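Local atomic coordinates of putative pore-forming toxin (Bacteroides vulgatus ATCC 8482, PDB entry 3KOG), a protein that is of unproven function but may be a pore-forming toxin, an elongated, largely beta-stranded and probably exported protein. Residues F19-V24 against G47-T52; P78-G83 against N217-P222; I109-H114 against V185-T190; I128-T133 against F181-D186. One frame throughout, in Å; residues are numbered along the deposited sequence.

Interaction 1: F19-V24 against G47-T52; sequences FIITPV and GTYEGT
Gly47 O takes the N-H of Ile21 at 2.8 Å between N and O, and the CA-H of Ile20 points at the same oxygen, with 3.3 Å from CA to O. Two residues along, Phe19 and Tyr49 form an antiparallel hydrogen-bonded pair: Tyr49 N to Phe19 O and Phe19 N to Tyr49 O both measure 2.8 Å. Gly47, at a phi of 99° that suits glycine, leads into the short strand 48-50. Tyr49 CG stands beside its backbone N, anti to the carbonyl carbon (chi1 -60°); the ring meets Phe19 O at its edge, in plane, 3.6 Å from CD1 of Tyr49. Further out, Tyr49 CE1 meets the tip of Ile21, CD1, at 3.7 Å. The phenol OH is hydrogen-bonded to Lys44 O and also receives a weak bond from Gly47 N. On the other face Ile20 and Thr48 stand side by side, CG1 of Ile20 3.9 Å from OG1 of Thr48. Strand 18-27 pairs in parallel with 85-94 along its other edge, while Phe19, Ile21 and Tyr49 pack on Ile77 of strand 69-77 in the second sheet.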
loop_
_atom_site.group_PDB
_atom_site.type_symbol
_atom_site.label_atom_id
_atom_site.label_comp_id
_atom_site.label_asym_id
_atom_site.label_seq_id
_atom_site.Cartn_x
_atom_site.Cartn_y
_atom_site.Cartn_z
ATOM N N PHE A 19 4.912 7.051 1.206
ATOM C CA PHE A 19 4.306 5.752 1.037
ATOM C C PHE A 19 4.851 4.820 2.106
ATOM O O PHE A 19 6.072 4.816 2.331
ATOM C CB PHE A 19 4.558 5.195 -0.345
ATOM C CG PHE A 19 3.648 4.043 -0.692
ATOM C CD1 PHE A 19 2.388 4.283 -1.207
ATOM C CD2 PHE A 19 4.061 2.760 -0.504
ATOM C CE1 PHE A 19 1.552 3.263 -1.512
ATOM C CE2 PHE A 19 3.231 1.694 -0.803
ATOM C CZ PHE A 19 1.938 1.976 -1.319
ATOM N N ILE A 20 3.939 4.139 2.813
ATOM C CA ILE A 20 4.291 3.197 3.891
ATOM C C ILE A 20 3.963 1.781 3.517
ATOM O O ILE A 20 2.840 1.465 3.133
ATOM C CB ILE A 20 3.610 3.605 5.195
ATOM C CG1 ILE A 20 4.077 5.030 5.587
ATOM C CG2 ILE A 20 3.921 2.614 6.337
ATOM C CD1 ILE A 20 3.232 5.660 6.726
ATOM N N ILE A 21 4.958 0.912 3.624
ATOM C CA ILE A 21 4.791 -0.496 3.448
ATOM C C ILE A 21 4.818 -1.212 4.791
ATOM O O ILE A 21 5.772 -1.047 5.603
ATOM C CB ILE A 21 5.977 -1.084 2.572
ATOM C CG1 ILE A 21 5.931 -0.556 1.131
ATOM C CG2 ILE A 21 5.911 -2.687 2.594
ATOM C CD1 ILE A 21 7.297 -0.744 0.365
ATOM N N THR A 22 3.785 -1.985 5.055
ATOM C CA THR A 22 3.655 -2.709 6.313
ATOM C C THR A 22 3.694 -4.224 6.089
ATOM O O THR A 22 2.723 -4.828 5.650
ATOM C CB THR A 22 2.360 -2.303 7.064
ATOM O OG1 THR A 22 2.362 -0.876 7.304
ATOM C CG2 THR A 22 2.241 -3.040 8.385
ATOM N N PRO A 23 4.827 -4.858 6.430
ATOM C CA PRO A 23 4.932 -6.309 6.321
ATOM C C PRO A 23 4.123 -7.007 7.410
ATOM O O PRO A 23 4.050 -6.519 8.546
ATOM C CB PRO A 23 6.446 -6.592 6.523
ATOM C CG PRO A 23 7.088 -5.301 6.608
ATOM C CD PRO A 23 6.105 -4.236 6.807
ATOM N N VAL A 24 3.456 -8.084 7.011
ATOM C CA VAL A 24 2.754 -9.000 7.881
ATOM C C VAL A 24 3.370 -10.398 7.606
ATOM O O VAL A 24 3.341 -10.846 6.438
ATOM C CB VAL A 24 1.273 -9.037 7.539
ATOM C CG1 VAL A 24 0.541 -10.051 8.456
ATOM C CG2 VAL A 24 0.629 -7.622 7.602
ATOM N N GLY A 47 10.626 0.937 5.449
ATOM C CA GLY A 47 9.168 0.813 5.397
ATOM C C GLY A 47 8.435 2.108 5.089
ATOM O O GLY A 47 7.283 2.076 4.636
ATOM N N THR A 48 9.051 3.250 5.351
ATOM C CA THR A 48 8.491 4.562 5.041
ATOM C C THR A 48 9.355 5.261 3.964
ATOM O O THR A 48 10.602 5.413 4.098
ATOM C CB THR A 48 8.436 5.465 6.310
ATOM O OG1 THR A 48 7.601 4.815 7.220
ATOM C CG2 THR A 48 7.856 6.866 5.956
ATOM N N TYR A 49 8.714 5.604 2.857
ATOM C CA TYR A 49 9.382 6.093 1.643
ATOM C C TYR A 49 8.862 7.468 1.322
ATOM O O TYR A 49 7.645 7.693 1.284
ATOM C CB TYR A 49 9.184 5.124 0.478
ATOM C CG TYR A 49 9.752 3.817 0.848
ATOM C CD1 TYR A 49 9.002 2.926 1.572
ATOM C CD2 TYR A 49 11.087 3.478 0.542
ATOM C CE1 TYR A 49 9.522 1.698 2.009
ATOM C CE2 TYR A 49 11.637 2.279 1.003
ATOM C CZ TYR A 49 10.848 1.378 1.728
ATOM O OH TYR A 49 11.332 0.212 2.221
ATOM N N GLU A 50 9.780 8.405 1.070
ATOM C CA GLU A 50 9.442 9.827 1.005
ATOM C C GLU A 50 10.056 10.401 -0.287
ATOM O O GLU A 50 11.239 10.176 -0.573
ATOM C CB GLU A 50 9.961 10.558 2.252
ATOM C CG GLU A 50 9.605 12.055 2.333
ATOM C CD GLU A 50 9.988 12.694 3.680
ATOM O OE1 GLU A 50 10.542 11.972 4.567
ATOM O OE2 GLU A 50 9.713 13.914 3.839
ATOM N N GLY A 51 9.245 11.107 -1.073
ATOM C CA GLY A 51 9.691 11.672 -2.320
ATOM C C GLY A 51 10.576 12.892 -2.117
ATOM O O GLY A 51 10.856 13.306 -0.961
ATOM N N THR A 52 10.972 13.476 -3.231
ATOM C CA THR A 52 11.889 14.630 -3.230
ATOM C C THR A 52 11.520 15.789 -4.145
ATOM O O THR A 52 12.404 16.429 -4.696
ATOM C CB THR A 52 13.300 14.143 -3.571
ATOM O OG1 THR A 52 13.270 13.554 -4.855
ATOM C CG2 THR A 52 13.815 13.127 -2.506
#

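Interaction 2: P78-G83 against N217-P222; sequences PALKAG and NTIVSP
Gly83 O lies against the ring of Pro222, 3.1 Å from CD and 3.6 Å from CG of that proline. Deeper in, Ile219 supplies both branches to the loop. Its CD1 meets Pro78 CG at 4.1 Å, the two side chains sliding past each other in opposite directions, and its CG2 meets Leu80 CD2 at 4.3 Å. The isoleucine chain is extended to CD1 (chi2 171°), which carries the methyl out to the proline ring; this describes one of two modelled conformers of Ile219. Back at the Gly83-Pro222 end, a water joins the segments: it donates to Ala82 O at 2.9 Å and to Pro222 O at 2.7 Å and so bridges two carbonyls that do not meet directly. The positive phi of Gly83 (80°), a value favourable to glycine, goes with the bend that turns the chain alongside Pro222.

Second-shell contacts help to hold these groups. The side-chain amide of Gln84 serves both segments: OE1 is hydrogen-bonded to Lys81 N and NE2 to Ser221 OG. Phe19 of strand 18-27 packs on Pro78 and Leu80, and the loop backbone is further tied by Leu80 to Leu55 and by Gly83 to Val15. A bound methylpentanediol, probably from the crystallisation liquor, lies about 4 Å from the Pro78 side chain. Segment 78-83 carries the chain from strand 69-77 of the three-stranded antiparallel sheet to strand 85-94 of the large mixed sheet, the kind of sheet-to-sheet connection found in beta sandwiches.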
loop_
_atom_site.group_PDB
_atom_site.type_symbol
_atom_site.label_atom_id
_atom_site.label_comp_id
_atom_site.label_asym_id
_atom_site.label_seq_id
_atom_site.Cartn_x
_atom_site.Cartn_y
_atom_site.Cartn_z
ATOM N N PRO A 78 3.966 2.846 -5.779
ATOM C CA PRO A 78 3.543 3.580 -6.942
ATOM C C PRO A 78 4.292 4.906 -7.109
ATOM O O PRO A 78 4.784 5.460 -6.140
ATOM C CB PRO A 78 2.074 3.839 -6.667
ATOM C CG PRO A 78 2.037 4.015 -5.109
ATOM C CD PRO A 78 3.037 3.008 -4.623
ATOM N N ALA A 79 4.317 5.419 -8.347
ATOM C CA ALA A 79 4.835 6.735 -8.619
ATOM C C ALA A 79 3.881 7.757 -8.005
ATOM O O ALA A 79 2.679 7.679 -8.248
ATOM C CB ALA A 79 4.940 6.947 -10.145
ATOM N N LEU A 80 4.399 8.666 -7.191
ATOM C CA LEU A 80 3.557 9.604 -6.448
ATOM C C LEU A 80 4.098 10.998 -6.654
ATOM O O LEU A 80 5.312 11.182 -6.647
ATOM C CB LEU A 80 3.519 9.296 -4.952
ATOM C CG LEU A 80 2.829 8.007 -4.503
ATOM C CD1 LEU A 80 2.865 8.001 -2.973
ATOM C CD2 LEU A 80 1.386 7.865 -5.032
ATOM N N LYS A 81 3.177 11.951 -6.837
ATOM C CA LYS A 81 3.444 13.373 -6.993
ATOM C C LYS A 81 3.423 14.032 -5.598
ATOM O O LYS A 81 3.049 13.425 -4.591
ATOM C CB LYS A 81 2.380 14.029 -7.863
ATOM C CG LYS A 81 2.123 13.376 -9.246
ATOM C CD LYS A 81 3.346 13.409 -10.096
ATOM N N ALA A 82 3.907 15.248 -5.564
ATOM C CA ALA A 82 3.951 16.056 -4.358
ATOM C C ALA A 82 2.636 15.984 -3.576
ATOM O O ALA A 82 1.512 16.107 -4.134
ATOM C CB ALA A 82 4.343 17.510 -4.742
ATOM N N GLY A 83 2.793 15.721 -2.287
ATOM C CA GLY A 83 1.668 15.615 -1.352
ATOM C C GLY A 83 0.864 14.346 -1.294
ATOM O O GLY A 83 0.049 14.213 -0.406
ATOM N N ASN A 217 -5.990 -0.962 -1.248
ATOM C CA ASN A 217 -5.280 0.037 -0.447
ATOM C C ASN A 217 -5.699 1.445 -0.891
ATOM O O ASN A 217 -6.354 1.588 -1.904
ATOM C CB ASN A 217 -3.755 -0.138 -0.509
ATOM C CG ASN A 217 -3.154 0.214 -1.850
ATOM O OD1 ASN A 217 -3.498 -0.367 -2.866
ATOM N ND2 ASN A 217 -2.237 1.179 -1.854
ATOM N N THR A 218 -5.295 2.441 -0.141
ATOM C CA THR A 218 -5.841 3.787 -0.333
ATOM C C THR A 218 -4.709 4.790 -0.547
ATOM O O THR A 218 -3.676 4.726 0.157
ATOM C CB THR A 218 -6.699 4.159 0.829
ATOM O OG1 THR A 218 -7.761 3.201 1.010
ATOM C CG2 THR A 218 -7.329 5.576 0.669
ATOM N N ILE A 219 -4.889 5.635 -1.579
ATOM C CA ILE A 219 -4.025 6.790 -1.848
ATOM C C ILE A 219 -4.812 8.120 -1.669
ATOM O O ILE A 219 -5.940 8.258 -2.191
ATOM C CB ILE A 219 -3.406 6.668 -3.216
ATOM C CG1 ILE A 219 -2.423 5.464 -3.253
ATOM C CG2 ILE A 219 -2.646 7.945 -3.601
ATOM C CD1 ILE A 219 -1.926 5.151 -4.681
ATOM N N VAL A 220 -4.249 9.053 -0.911
ATOM C CA VAL A 220 -4.873 10.356 -0.643
ATOM C C VAL A 220 -4.031 11.415 -1.396
ATOM O O VAL A 220 -2.784 11.415 -1.311
ATOM C CB VAL A 220 -4.857 10.669 0.881
ATOM C CG1 VAL A 220 -5.579 12.037 1.189
ATOM C CG2 VAL A 220 -5.515 9.569 1.634
ATOM N N SER A 221 -4.698 12.336 -2.082
ATOM C CA SER A 221 -4.030 13.270 -2.999
ATOM C C SER A 221 -4.605 14.663 -2.754
ATOM O O SER A 221 -5.648 14.988 -3.321
ATOM C CB SER A 221 -4.294 12.848 -4.408
ATOM O OG SER A 221 -3.834 11.532 -4.657
ATOM N N PRO A 222 -3.997 15.436 -1.847
ATOM C CA PRO A 222 -4.415 16.839 -1.694
ATOM C C PRO A 222 -4.000 17.638 -2.937
ATOM O O PRO A 222 -2.917 17.418 -3.474
ATOM C CB PRO A 222 -3.650 17.317 -0.463
ATOM C CG PRO A 222 -3.021 16.040 0.140
ATOM C CD PRO A 222 -2.864 15.105 -0.985
HETATM O O HOH W 1 -1.253 15.393 -3.906
#

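Interaction 3: I109-H114 against V185-T190; sequences IETTKH and VDYMKT
Residues Ile109-His114 and Val185-Thr190 run antiparallel (164° between strand directions) with a classic beta bulge, in which Glu110 and Thr111 both face Tyr187. Tyr187 O therefore has two backbone donors, Glu110 N at 2.8 Å and, weakly, Thr111 N at 3.4 Å; beyond the bulge the regular pattern resumes, with Lys113 and Val185 bonded to each other in both directions. On one face Thr112 and Asp186 lie side by side, pointing the same way. Thr112 OG1 donates to Asp186 OD2 at 2.9 Å, reaching the oxygen from above the carboxylate plane, 37° out of it. Ile109 brings CG2 to within 3.6 Å of the same Asp186 OD2, while its CG1 lies 3.8 Å from SE of Met188, a selenomethionine whose chain is folded at chi2 and chi3. A bound methylpentanediol, probably from the crystallisation liquor, sits about 3 Å from the Asp186 side chain.

The other face carries Tyr187, with Thr111 CB placed obliquely 4.1 Å from CD2 of its ring. The hydroxyl of Tyr187 is hydrogen-bonded to Thr133 O. At the bulge Glu110 CB lies 4.2 Å from Lys189 CB. The charged atoms of these two residues do not meet: Glu110 OE1 forms a salt bridge with Lys135 NZ, and Lys189 NZ makes a long, weak ion pair with Asp214. Strand 179-198 lies between 98-120 and 207-225, bonding to the latter through Asp186 with Ile219 and Met188 with Asn217.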
loop_
_atom_site.group_PDB
_atom_site.type_symbol
_atom_site.label_atom_id
_atom_site.label_comp_id
_atom_site.label_asym_id
_atom_site.label_seq_id
_atom_site.Cartn_x
_atom_site.Cartn_y
_atom_site.Cartn_z
ATOM N N ILE A 109 -7.914 1.750 -10.371
ATOM C CA ILE A 109 -8.644 2.609 -9.446
ATOM C C ILE A 109 -10.020 2.012 -9.398
ATOM O O ILE A 109 -10.693 1.881 -10.424
ATOM C CB ILE A 109 -8.703 4.078 -9.911
ATOM C CG1 ILE A 109 -7.288 4.672 -9.914
ATOM C CG2 ILE A 109 -9.698 4.871 -9.030
ATOM C CD1 ILE A 109 -7.080 5.893 -10.833
ATOM N N GLU A 110 -10.461 1.635 -8.215
ATOM C CA GLU A 110 -11.835 1.159 -8.077
ATOM C C GLU A 110 -12.833 2.306 -7.853
ATOM O O GLU A 110 -13.931 2.271 -8.379
ATOM C CB GLU A 110 -11.916 0.212 -6.904
ATOM C CG GLU A 110 -13.266 -0.318 -6.625
ATOM C CD GLU A 110 -13.236 -1.310 -5.491
ATOM O OE1 GLU A 110 -12.777 -0.944 -4.376
ATOM O OE2 GLU A 110 -13.698 -2.438 -5.730
ATOM N N THR A 111 -12.467 3.250 -6.996
ATOM C CA THR A 111 -13.315 4.377 -6.651
ATOM C C THR A 111 -12.455 5.604 -6.466
ATOM O O THR A 111 -11.330 5.497 -5.961
ATOM C CB THR A 111 -14.133 4.092 -5.368
ATOM O OG1 THR A 111 -14.908 2.923 -5.594
ATOM C CG2 THR A 111 -15.073 5.253 -5.035
ATOM N N THR A 112 -12.926 6.758 -6.947
ATOM C CA THR A 112 -12.275 8.029 -6.710
ATOM C C THR A 112 -13.306 8.851 -5.925
ATOM O O THR A 112 -14.491 8.830 -6.278
ATOM C CB THR A 112 -11.909 8.708 -8.036
ATOM O OG1 THR A 112 -10.997 7.874 -8.748
ATOM C CG2 THR A 112 -11.228 10.053 -7.831
ATOM N N LYS A 113 -12.882 9.439 -4.807
ATOM C CA LYS A 113 -13.722 10.355 -4.003
ATOM C C LYS A 113 -13.043 11.716 -4.042
ATOM O O LYS A 113 -11.801 11.797 -4.004
ATOM C CB LYS A 113 -13.814 9.911 -2.544
ATOM C CG LYS A 113 -14.291 8.488 -2.339
ATOM C CD LYS A 113 -14.831 8.246 -0.896
ATOM C CE LYS A 113 -14.075 9.048 0.158
ATOM N NZ LYS A 113 -14.054 8.374 1.493
ATOM N N HIS A 114 -13.838 12.775 -4.103
ATOM C CA HIS A 114 -13.307 14.096 -4.233
ATOM C C HIS A 114 -14.143 15.043 -3.382
ATOM O O HIS A 114 -15.354 15.084 -3.512
ATOM C CB HIS A 114 -13.377 14.525 -5.693
ATOM C CG HIS A 114 -12.743 15.849 -5.962
ATOM N ND1 HIS A 114 -13.205 16.722 -6.920
ATOM C CD2 HIS A 114 -11.674 16.448 -5.391
ATOM C CE1 HIS A 114 -12.424 17.787 -6.948
ATOM N NE2 HIS A 114 -11.490 17.649 -6.020
ATOM N N VAL A 185 -9.423 10.966 -2.686
ATOM C CA VAL A 185 -9.113 9.682 -2.088
ATOM C C VAL A 185 -9.389 8.619 -3.140
ATOM O O VAL A 185 -10.510 8.513 -3.647
ATOM C CB VAL A 185 -9.944 9.428 -0.819
ATOM C CG1 VAL A 185 -9.632 8.043 -0.237
ATOM C CG2 VAL A 185 -9.690 10.551 0.205
ATOM N N ASP A 186 -8.369 7.817 -3.478
ATOM C CA ASP A 186 -8.537 6.767 -4.428
ATOM C C ASP A 186 -8.399 5.425 -3.742
ATOM O O ASP A 186 -7.418 5.199 -3.080
ATOM C CB ASP A 186 -7.508 6.868 -5.534
ATOM C CG ASP A 186 -7.765 8.062 -6.469
ATOM O OD1 ASP A 186 -7.365 9.170 -6.121
ATOM O OD2 ASP A 186 -8.364 7.883 -7.538
ATOM N N TYR A 187 -9.373 4.549 -3.960
ATOM C CA TYR A 187 -9.301 3.169 -3.567
ATOM C C TYR A 187 -8.813 2.372 -4.736
ATOM O O TYR A 187 -9.400 2.386 -5.787
ATOM C CB TYR A 187 -10.684 2.650 -3.146
ATOM C CG TYR A 187 -11.314 3.302 -1.951
ATOM C CD1 TYR A 187 -10.573 4.002 -1.032
ATOM C CD2 TYR A 187 -12.673 3.135 -1.709
ATOM C CE1 TYR A 187 -11.149 4.557 0.062
ATOM C CE2 TYR A 187 -13.261 3.690 -0.603
ATOM C CZ TYR A 187 -12.475 4.429 0.271
ATOM O OH TYR A 187 -13.022 4.998 1.403
HETATM N N MSE A 188 -7.705 1.681 -4.526
HETATM C CA MSE A 188 -7.005 0.892 -5.506
HETATM C C MSE A 188 -7.367 -0.603 -5.253
HETATM O O MSE A 188 -7.411 -1.051 -4.087
HETATM C CB MSE A 188 -5.486 1.065 -5.293
HETATM C CG MSE A 188 -4.961 2.526 -5.221
HETATM SE SE MSE A 188 -5.454 3.490 -6.814
HETATM C CE MSE A 188 -4.706 2.328 -8.142
ATOM N N LYS A 189 -7.706 -1.309 -6.327
ATOM C CA LYS A 189 -7.980 -2.750 -6.313
ATOM C C LYS A 189 -6.899 -3.420 -7.135
ATOM O O LYS A 189 -6.731 -3.106 -8.302
ATOM C CB LYS A 189 -9.341 -3.063 -6.923
ATOM C CG LYS A 189 -9.633 -4.587 -6.921
ATOM C CD LYS A 189 -11.017 -4.909 -7.398
ATOM C CE LYS A 189 -11.071 -5.127 -8.874
ATOM N NZ LYS A 189 -12.329 -5.876 -9.232
ATOM N N THR A 190 -6.106 -4.283 -6.508
ATOM C CA THR A 190 -5.008 -4.930 -7.163
ATOM C C THR A 190 -5.391 -6.440 -7.270
ATOM O O THR A 190 -5.706 -7.058 -6.269
ATOM C CB THR A 190 -3.706 -4.731 -6.413
ATOM O OG1 THR A 190 -3.320 -3.339 -6.351
ATOM C CG2 THR A 190 -2.573 -5.538 -7.034
#

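Interaction 4: I128-T133 against F181-D186; sequences ITVTYT and FSVFVD
Val130 and Val183 reach toward each other tip to tip, and both branches take part: CG1 of Val130 faces CG1 of Val183 at 4.2 Å, and CG2 faces CG2 at 4.2 Å. The two forked ends present matching pairs of methyls. At one side of this pair Ile128 crosses Phe181. With CG1 of Ile128 anti to the backbone N (chi1 -159°), CG2 falls in the crowded position between N and carbonyl carbon and comes obliquely to the ring, 3.8 Å from both CZ and CE2 of Phe181. The ring itself is carried across the gap by a CG anti to the backbone N of Phe181 (chi1 175°). At the other side Tyr132 touches with the base of its side chain, CB to Val185 CG2 at 4.2 Å, and Val185 CG1 stands obliquely to the tyrosine ring, which goes on to pack against Val220.

The two strands run in nearly the same direction, 20° apart, with their axes 8.8 Å apart at closest approach. They are therefore facing layers whose inward side chains meet, the aligned packing of a beta sandwich, here made within one curled mixed sheet: strand 207-225 pairs antiparallel with both 126-143 and 179-198. Beside the first strand, 162-175 shares backbone bonds with Ile128, Val130 and Tyr132, and Val130 and Ile128 also rest on Val173 and Val175. On the far face of the second strand the ring of Phe184 stacks on that of His114; at its edge Ser115 OG is hydrogen-bonded to Val183 N.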
loop_
_atom_site.group_PDB
_atom_site.type_symbol
_atom_site.label_atom_id
_atom_site.label_comp_id
_atom_site.label_asym_id
_atom_site.label_seq_id
_atom_site.Cartn_x
_atom_site.Cartn_y
_atom_site.Cartn_z
ATOM N N ILE A 128 -4.481 22.222 7.112
ATOM C CA ILE A 128 -5.873 21.857 7.318
ATOM C C ILE A 128 -5.893 20.407 7.795
ATOM O O ILE A 128 -4.888 19.690 7.694
ATOM C CB ILE A 128 -6.746 22.127 6.020
ATOM C CG1 ILE A 128 -8.240 22.246 6.349
ATOM C CG2 ILE A 128 -6.560 21.070 4.947
ATOM C CD1 ILE A 128 -9.093 22.834 5.204
ATOM N N THR A 129 -7.014 20.013 8.404
ATOM C CA THR A 129 -7.222 18.646 8.844
ATOM C C THR A 129 -8.042 17.932 7.801
ATOM O O THR A 129 -9.068 18.456 7.304
ATOM C CB THR A 129 -7.946 18.546 10.217
ATOM O OG1 THR A 129 -7.029 18.907 11.255
ATOM C CG2 THR A 129 -8.479 17.107 10.483
ATOM N N VAL A 130 -7.570 16.735 7.489
ATOM C CA VAL A 130 -8.190 15.847 6.538
ATOM C C VAL A 130 -8.412 14.509 7.225
ATOM O O VAL A 130 -7.463 13.804 7.568
ATOM C CB VAL A 130 -7.286 15.676 5.304
ATOM C CG1 VAL A 130 -7.906 14.688 4.304
ATOM C CG2 VAL A 130 -7.042 17.063 4.675
ATOM N N THR A 131 -9.677 14.194 7.453
ATOM C CA THR A 131 -10.029 12.873 7.929
ATOM C C THR A 131 -10.595 12.055 6.775
ATOM O O THR A 131 -11.476 12.508 6.042
ATOM C CB THR A 131 -10.981 12.931 9.126
ATOM O OG1 THR A 131 -10.431 13.819 10.105
ATOM C CG2 THR A 131 -11.127 11.543 9.736
ATOM N N TYR A 132 -10.050 10.851 6.613
ATOM C CA TYR A 132 -10.315 10.013 5.435
ATOM C C TYR A 132 -10.603 8.579 5.901
ATOM O O TYR A 132 -10.111 8.170 6.969
ATOM C CB TYR A 132 -9.150 10.169 4.376
ATOM C CG TYR A 132 -7.879 9.280 4.495
ATOM C CD1 TYR A 132 -7.833 8.048 3.874
ATOM C CD2 TYR A 132 -6.715 9.707 5.148
ATOM C CE1 TYR A 132 -6.713 7.210 3.956
ATOM C CE2 TYR A 132 -5.543 8.862 5.221
ATOM C CZ TYR A 132 -5.559 7.611 4.622
ATOM O OH TYR A 132 -4.476 6.692 4.646
ATOM N N THR A 133 -11.444 7.852 5.146
ATOM C CA THR A 133 -11.604 6.401 5.311
ATOM C C THR A 133 -10.600 5.550 4.487
ATOM O O THR A 133 -10.713 5.450 3.274
ATOM C CB THR A 133 -13.012 5.914 4.919
ATOM O OG1 THR A 133 -14.010 6.767 5.480
ATOM C CG2 THR A 133 -13.206 4.504 5.428
ATOM N N PHE A 181 -8.213 24.508 -3.406
ATOM C CA PHE A 181 -7.808 23.318 -2.675
ATOM C C PHE A 181 -8.928 22.316 -2.571
ATOM O O PHE A 181 -10.074 22.680 -2.294
ATOM C CB PHE A 181 -7.322 23.726 -1.274
ATOM C CG PHE A 181 -6.983 22.554 -0.369
ATOM C CD1 PHE A 181 -5.720 21.990 -0.389
ATOM C CD2 PHE A 181 -7.946 21.989 0.463
ATOM C CE1 PHE A 181 -5.429 20.850 0.410
ATOM C CE2 PHE A 181 -7.656 20.905 1.286
ATOM C CZ PHE A 181 -6.389 20.325 1.246
ATOM N N SER A 182 -8.582 21.043 -2.703
ATOM C CA SER A 182 -9.479 19.935 -2.538
ATOM C C SER A 182 -8.691 18.665 -2.246
ATOM O O SER A 182 -7.459 18.644 -2.327
ATOM C CB SER A 182 -10.361 19.734 -3.783
ATOM O OG SER A 182 -9.583 19.387 -4.920
ATOM N N VAL A 183 -9.410 17.604 -1.910
ATOM C CA VAL A 183 -8.728 16.339 -1.643
ATOM C C VAL A 183 -9.379 15.217 -2.446
ATOM O O VAL A 183 -10.565 15.058 -2.418
ATOM C CB VAL A 183 -8.751 16.015 -0.137
ATOM C CG1 VAL A 183 -7.992 14.703 0.145
ATOM C CG2 VAL A 183 -8.137 17.169 0.662
ATOM N N PHE A 184 -8.557 14.414 -3.111
ATOM C CA PHE A 184 -8.973 13.123 -3.664
ATOM C C PHE A 184 -8.561 11.965 -2.761
ATOM O O PHE A 184 -7.513 11.993 -2.133
ATOM C CB PHE A 184 -8.391 12.876 -5.063
ATOM C CG PHE A 184 -8.926 13.764 -6.130
ATOM C CD1 PHE A 184 -8.383 15.031 -6.350
ATOM C CD2 PHE A 184 -9.904 13.303 -6.977
ATOM C CE1 PHE A 184 -8.884 15.854 -7.398
ATOM C CE2 PHE A 184 -10.418 14.115 -7.982
ATOM C CZ PHE A 184 -9.884 15.390 -8.179
ATOM N N VAL A 185 -9.423 10.966 -2.686
ATOM C CA VAL A 185 -9.113 9.682 -2.088
ATOM C C VAL A 185 -9.389 8.619 -3.140
ATOM O O VAL A 185 -10.510 8.513 -3.647
ATOM C CB VAL A 185 -9.944 9.428 -0.819
ATOM C CG1 VAL A 185 -9.632 8.043 -0.237
ATOM C CG2 VAL A 185 -9.690 10.551 0.205
ATOM N N ASP A 186 -8.369 7.817 -3.478
ATOM C CA ASP A 186 -8.537 6.767 -4.428
ATOM C C ASP A 186 -8.399 5.425 -3.742
ATOM O O ASP A 186 -7.418 5.199 -3.080
ATOM C CB ASP A 186 -7.508 6.868 -5.534
ATOM C CG ASP A 186 -7.765 8.062 -6.469
ATOM O OD1 ASP A 186 -7.365 9.170 -6.121
ATOM O OD2 ASP A 186 -8.364 7.883 -7.538
#

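Interactions 1 and 2 meet at Phe19, whose CE1 lies 3.5 Å from Pro78 CD, and their centres are about 12 Å apart. Interaction 2 passes on to 3 and 4 through strand 207-225: Thr218 CG2 is 3.5 Å from Val185 CG1, Ser221 N is 2.8 Å from Phe184 O, a probable hydrogen bond, and Val220 CG2 is 3.5 Å from Tyr132 CE1. Interactions 3 and 4 share Val185 and Asp186, and His114 NE2 and Ser182 OG, 2.8 Å apart, probably form a further bond between them. Interaction 1 touches neither of these two; its nearest atoms are about 8 Å from each. Bound diol lies beside interactions 2 and 3, without establishing a functional site.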